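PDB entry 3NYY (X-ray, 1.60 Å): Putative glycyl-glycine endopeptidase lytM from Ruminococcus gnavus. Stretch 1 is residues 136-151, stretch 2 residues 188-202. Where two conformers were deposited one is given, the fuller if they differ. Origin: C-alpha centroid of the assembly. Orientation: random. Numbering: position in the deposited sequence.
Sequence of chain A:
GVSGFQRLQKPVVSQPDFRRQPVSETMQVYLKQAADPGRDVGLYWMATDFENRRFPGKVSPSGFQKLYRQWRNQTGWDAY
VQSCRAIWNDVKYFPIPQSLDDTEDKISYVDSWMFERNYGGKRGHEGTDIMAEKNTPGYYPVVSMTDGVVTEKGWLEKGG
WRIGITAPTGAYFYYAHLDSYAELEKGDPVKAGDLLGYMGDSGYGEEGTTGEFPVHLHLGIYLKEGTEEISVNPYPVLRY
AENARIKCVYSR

Stretch 1, residues 136-151: TPGYYPVVSMTDGVVT
Stretch 2 (188-202) DPVKAGDLLGYMGDS

The two stretches run antiparallel, as two short ladders interrupted by a turn. Strand 141-143 meets strand 195-198 at 150° between their N-to-C directions, with a closest axis approach of 4.6 Å; farther along, Gly 148 and Val 149 pair with Val 190 and Pro 189. Together they bury 1198 Å², and most of the bonding is backbone to backbone.

Just beyond the first ladder, Gly 138 N donates to Met 199 O (3.0 Å) and Met 199 N to Tyr 140 O (2.8 Å). One water ties this end together: it accepts from Tyr 140 N (3.0 Å) and donates to Thr 136 O (2.7 Å) and Met 199 O (2.9 Å), so the last carbonyl serves both the water and Gly 138. Gly 138, at phi/psi 75/20, uses a positive phi that favours glycine.

Pro 141 lies opposite Tyr 198 in a non-hydrogen-bonded pair, CA to CA 4.4 Å, where a proline costs this pairing no amide donor. Val 142 and Gly 197 form the next pair: Val 142 N gives to Gly 197 O at 2.9 Å. A bulge then shifts the register by one, so that Val 143 pairs with Leu 195, side chains diverging, with CA atoms 4.4 Å apart. At the bulge Val 142 O takes two donors, Leu 196 N at 2.8 Å and, weakly, Gly 197 N at 3.4 Å. Leu 196 (-103/-27) and Gly 197 (162/-163) set this local backbone shape.

Lys 191 to Asp 194 make a type II turn, with Ala 192 at -53/134 and Gly 193 at 95/-13, where a CB would jam against the preceding carbonyl. Asp 194 N closes it on Lys 191 O (2.9 Å), and Asp 194 OD2 accepts from Lys 191 N (2.9 Å). The turn also bonds outward: Ser 144 N donates to Asp 194 O (2.9 Å), and Gly 193 N to Ser 144 O (2.8 Å). Asp 147, chi1 m, takes Ala 192 N on OD1 (2.9 Å) and forms a salt bridge from OD2 to Lys 191 NZ (3.2 Å); the lysine reaches it with chi1 to chi4 m, m, m, t. Within stretch 1, Ser 144 OG (chi1 t) donates to Thr 146 O at 2.6 Å, and Thr 146 OG1 (chi1 p) to Asp 147 O at 2.7 Å.

In the second ladder, Gly 148 N to Val 190 O (3.0 Å) and Val 190 N to Gly 148 O (2.9 Å) form a reciprocal pair, followed by Val 150 N to Asp 188 O (2.9 Å). Val 149 faces Pro 189, again at a non-hydrogen-bonded position.

Apolar side chains fill in around this frame. Val 142 CG2 (chi1 t) lies 4.0 Å from Met 199 CB. Met 199, a selenomethionine with chi1 to chi3 t, t, m, places SE 4.7 Å from the centroid of the Tyr 140 ring, obliquely. Pro 141 CB touches Leu 195 CD1 (3.7 Å) and Tyr 198 CE2 (4.0 Å), while Val 150 CG2 (t) meets Val 190 CG1 (m) at 4.0 Å.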

# COMPACT_ATOMS: atom_id res chain seq x y z
N THR A 136 3.56 -7.07 14.56
CA THR A 136 4.43 -7.82 15.45
C THR A 136 5.10 -8.92 14.66
O THR A 136 4.45 -9.61 13.88
CB THR A 136 3.65 -8.36 16.67
OG1 THR A 136 4.52 -9.15 17.50
CG2 THR A 136 2.48 -9.20 16.24
N PRO A 137 6.42 -9.07 14.85
CA PRO A 137 7.13 -10.12 14.13
C PRO A 137 6.92 -11.53 14.68
O PRO A 137 6.55 -11.69 15.84
CB PRO A 137 8.59 -9.70 14.29
CG PRO A 137 8.66 -9.11 15.59
CD PRO A 137 7.34 -8.36 15.77
N GLY A 138 7.12 -12.53 13.85
CA GLY A 138 7.02 -13.91 14.31
C GLY A 138 5.61 -14.42 14.54
O GLY A 138 5.42 -15.39 15.28
N TYR A 139 4.63 -13.76 13.94
CA TYR A 139 3.22 -14.06 14.14
C TYR A 139 2.50 -14.56 12.88
O TYR A 139 1.88 -15.62 12.91
CB TYR A 139 2.50 -12.84 14.71
CG TYR A 139 1.01 -13.00 14.81
CD1 TYR A 139 0.42 -13.75 15.83
CD2 TYR A 139 0.19 -12.40 13.89
CE1 TYR A 139 -0.96 -13.90 15.91
CE2 TYR A 139 -1.19 -12.56 13.93
CZ TYR A 139 -1.76 -13.29 14.96
OH TYR A 139 -3.13 -13.41 14.98
N TYR A 140 2.59 -13.81 11.79
CA TYR A 140 2.03 -14.24 10.51
C TYR A 140 2.94 -15.27 9.85
O TYR A 140 4.10 -14.98 9.55
CB TYR A 140 1.88 -13.07 9.52
CG TYR A 140 0.85 -12.05 9.84
CD1 TYR A 140 1.15 -11.00 10.71
CD2 TYR A 140 -0.41 -12.15 9.29
CE1 TYR A 140 0.19 -10.04 11.00
CE2 TYR A 140 -1.39 -11.19 9.58
CZ TYR A 140 -1.07 -10.16 10.43
OH TYR A 140 -2.08 -9.22 10.69
N PRO A 141 2.44 -16.50 9.60
CA PRO A 141 3.24 -17.41 8.79
C PRO A 141 3.35 -16.92 7.34
O PRO A 141 2.48 -16.17 6.88
CB PRO A 141 2.48 -18.73 8.83
CG PRO A 141 1.32 -18.50 9.77
CD PRO A 141 1.13 -17.07 9.94
N VAL A 142 4.42 -17.34 6.68
CA VAL A 142 4.66 -17.11 5.26
C VAL A 142 4.82 -18.49 4.64
O VAL A 142 5.64 -19.29 5.09
CB VAL A 142 5.89 -16.23 5.04
CG1 VAL A 142 6.21 -16.14 3.56
CG2 VAL A 142 5.63 -14.80 5.66
N VAL A 143 3.97 -18.78 3.64
CA VAL A 143 3.98 -20.04 2.94
C VAL A 143 4.34 -19.84 1.48
O VAL A 143 4.18 -18.75 0.91
CB VAL A 143 2.63 -20.76 3.04
CG1 VAL A 143 2.28 -21.02 4.50
CG2 VAL A 143 1.51 -19.99 2.30
N SER A 144 4.85 -20.89 0.87
CA SER A 144 5.31 -20.83 -0.51
C SER A 144 4.10 -20.75 -1.43
O SER A 144 3.19 -21.56 -1.35
CB SER A 144 6.08 -22.09 -0.88
OG SER A 144 6.70 -21.96 -2.18
N MSE A 145 4.13 -19.80 -2.33
CA MSE A 145 3.03 -19.64 -3.29
C MSE A 145 3.00 -20.78 -4.29
O MSE A 145 1.95 -21.04 -4.88
CB MSE A 145 3.18 -18.30 -4.00
CG MSE A 145 2.97 -17.08 -3.07
SE MSE A 145 3.40 -15.40 -3.93
CE MSE A 145 1.86 -15.25 -5.03
N THR A 146 4.16 -21.38 -4.53
CA THR A 146 4.39 -22.36 -5.60
C THR A 146 5.11 -23.60 -5.08
O THR A 146 5.72 -23.59 -4.02
CB THR A 146 5.32 -21.74 -6.69
OG1 THR A 146 6.66 -21.60 -6.16
CG2 THR A 146 4.79 -20.34 -7.16
N ASP A 147 5.06 -24.67 -5.87
CA ASP A 147 6.00 -25.74 -5.67
C ASP A 147 7.36 -25.17 -6.07
O ASP A 147 7.45 -24.12 -6.73
CB ASP A 147 5.69 -26.89 -6.62
CG ASP A 147 4.46 -27.68 -6.25
OD1 ASP A 147 3.83 -27.48 -5.21
OD2 ASP A 147 4.14 -28.60 -7.05
N GLY A 148 8.41 -25.87 -5.70
CA GLY A 148 9.73 -25.51 -6.20
C GLY A 148 10.86 -26.04 -5.38
O GLY A 148 10.70 -27.08 -4.70
N VAL A 149 12.02 -25.39 -5.49
CA VAL A 149 13.24 -25.81 -4.79
C VAL A 149 13.78 -24.57 -4.11
O VAL A 149 13.72 -23.48 -4.68
CB VAL A 149 14.30 -26.38 -5.77
CG1 VAL A 149 15.57 -26.71 -5.03
CG2 VAL A 149 13.70 -27.62 -6.54
N VAL A 150 14.27 -24.73 -2.89
CA VAL A 150 14.92 -23.63 -2.16
C VAL A 150 16.26 -23.36 -2.85
O VAL A 150 17.16 -24.21 -2.84
CB VAL A 150 15.18 -23.95 -0.67
CG1 VAL A 150 15.86 -22.74 0.02
CG2 VAL A 150 13.86 -24.33 0.04
N THR A 151 16.37 -22.19 -3.46
CA THR A 151 17.52 -21.74 -4.25
C THR A 151 18.49 -20.87 -3.47
O THR A 151 19.70 -20.92 -3.71
CB THR A 151 17.02 -20.94 -5.47
OG1 THR A 151 16.15 -21.77 -6.23
CG2 THR A 151 18.17 -20.42 -6.35
N ASP A 188 16.36 -28.15 -0.94
CA ASP A 188 15.16 -28.87 -0.50
C ASP A 188 13.99 -28.54 -1.41
O ASP A 188 13.78 -27.40 -1.80
CB ASP A 188 14.78 -28.49 0.93
CG ASP A 188 15.68 -29.13 1.99
OD1 ASP A 188 16.52 -30.01 1.66
OD2 ASP A 188 15.53 -28.72 3.16
N PRO A 189 13.20 -29.55 -1.75
CA PRO A 189 11.97 -29.35 -2.48
C PRO A 189 10.90 -28.80 -1.54
O PRO A 189 10.86 -29.17 -0.38
CB PRO A 189 11.63 -30.77 -2.95
CG PRO A 189 12.14 -31.65 -1.84
CD PRO A 189 13.42 -30.99 -1.40
N VAL A 190 10.02 -27.94 -2.06
CA VAL A 190 8.86 -27.44 -1.34
C VAL A 190 7.60 -27.64 -2.22
O VAL A 190 7.68 -27.66 -3.47
CB VAL A 190 8.97 -25.93 -0.91
CG1 VAL A 190 10.12 -25.77 0.11
CG2 VAL A 190 9.09 -25.01 -2.08
N LYS A 191 6.47 -27.82 -1.55
CA LYS A 191 5.17 -27.80 -2.17
C LYS A 191 4.50 -26.49 -1.83
O LYS A 191 4.68 -25.91 -0.74
CB LYS A 191 4.30 -28.98 -1.70
CG LYS A 191 4.81 -30.36 -2.15
CD LYS A 191 4.72 -30.57 -3.63
CE LYS A 191 3.28 -30.80 -4.08
NZ LYS A 191 3.24 -31.29 -5.50
N ALA A 192 3.68 -25.99 -2.77
CA ALA A 192 2.88 -24.79 -2.52
C ALA A 192 2.07 -24.97 -1.25
O ALA A 192 1.47 -26.05 -1.01
CB ALA A 192 1.98 -24.52 -3.72
N GLY A 193 2.08 -23.96 -0.41
CA GLY A 193 1.43 -23.99 0.91
C GLY A 193 2.33 -24.37 2.07
O GLY A 193 1.96 -24.17 3.22
N ASP A 194 3.52 -24.89 1.77
CA ASP A 194 4.49 -25.23 2.83
C ASP A 194 5.01 -23.98 3.52
O ASP A 194 5.29 -22.99 2.87
CB ASP A 194 5.70 -25.99 2.30
CG ASP A 194 5.40 -27.43 1.90
OD1 ASP A 194 4.30 -27.93 2.17
OD2 ASP A 194 6.31 -28.05 1.31
N LEU A 195 5.22 -24.09 4.82
CA LEU A 195 5.80 -23.01 5.59
C LEU A 195 7.21 -22.69 5.11
O LEU A 195 8.04 -23.59 4.97
CB LEU A 195 5.83 -23.41 7.06
CG LEU A 195 6.23 -22.29 8.02
CD1 LEU A 195 5.16 -21.17 8.14
CD2 LEU A 195 6.56 -22.85 9.41
N LEU A 196 7.46 -21.41 4.87
CA LEU A 196 8.81 -20.90 4.61
C LEU A 196 9.42 -20.18 5.82
O LEU A 196 10.65 -20.13 5.94
CB LEU A 196 8.83 -19.95 3.40
CG LEU A 196 8.43 -20.55 2.06
CD1 LEU A 196 8.45 -19.48 0.90
CD2 LEU A 196 9.26 -21.84 1.72
N GLY A 197 8.59 -19.60 6.70
CA GLY A 197 9.08 -18.85 7.85
C GLY A 197 7.95 -17.98 8.36
O GLY A 197 6.79 -18.24 8.06
N TYR A 198 8.30 -16.98 9.17
CA TYR A 198 7.33 -16.05 9.74
C TYR A 198 7.68 -14.66 9.37
O TYR A 198 8.87 -14.28 9.35
CB TYR A 198 7.23 -16.17 11.27
CG TYR A 198 6.62 -17.51 11.65
CD1 TYR A 198 7.43 -18.65 11.73
CD2 TYR A 198 5.26 -17.63 11.88
CE1 TYR A 198 6.88 -19.88 12.04
CE2 TYR A 198 4.71 -18.87 12.19
CZ TYR A 198 5.51 -19.97 12.26
OH TYR A 198 4.93 -21.20 12.58
N MSE A 199 6.63 -13.90 9.05
CA MSE A 199 6.75 -12.51 8.63
C MSE A 199 7.48 -11.70 9.71
O MSE A 199 7.17 -11.83 10.90
CB MSE A 199 5.39 -11.90 8.42
CG MSE A 199 5.42 -10.55 7.76
SE MSE A 199 3.70 -9.66 7.79
CE MSE A 199 2.88 -10.70 6.46
N GLY A 200 8.44 -10.87 9.31
CA GLY A 200 9.17 -10.07 10.28
C GLY A 200 9.44 -8.64 9.87
O GLY A 200 8.76 -8.08 9.00
N ASP A 201 10.44 -8.06 10.54
CA ASP A 201 10.94 -6.73 10.24
C ASP A 201 12.43 -6.70 10.19
O ASP A 201 13.06 -5.70 10.56
CB ASP A 201 10.36 -5.72 11.24
CG ASP A 201 10.70 -6.02 12.70
OD1 ASP A 201 11.55 -6.91 12.99
OD2 ASP A 201 10.10 -5.33 13.58
N SER A 202 13.01 -7.79 9.70
CA SER A 202 14.46 -7.92 9.64
C SER A 202 15.04 -7.19 8.46
O SER A 202 14.47 -7.18 7.36
CB SER A 202 14.86 -9.39 9.65
OG SER A 202 14.50 -10.07 8.43
O HOH W 1 4.52 -11.55 11.94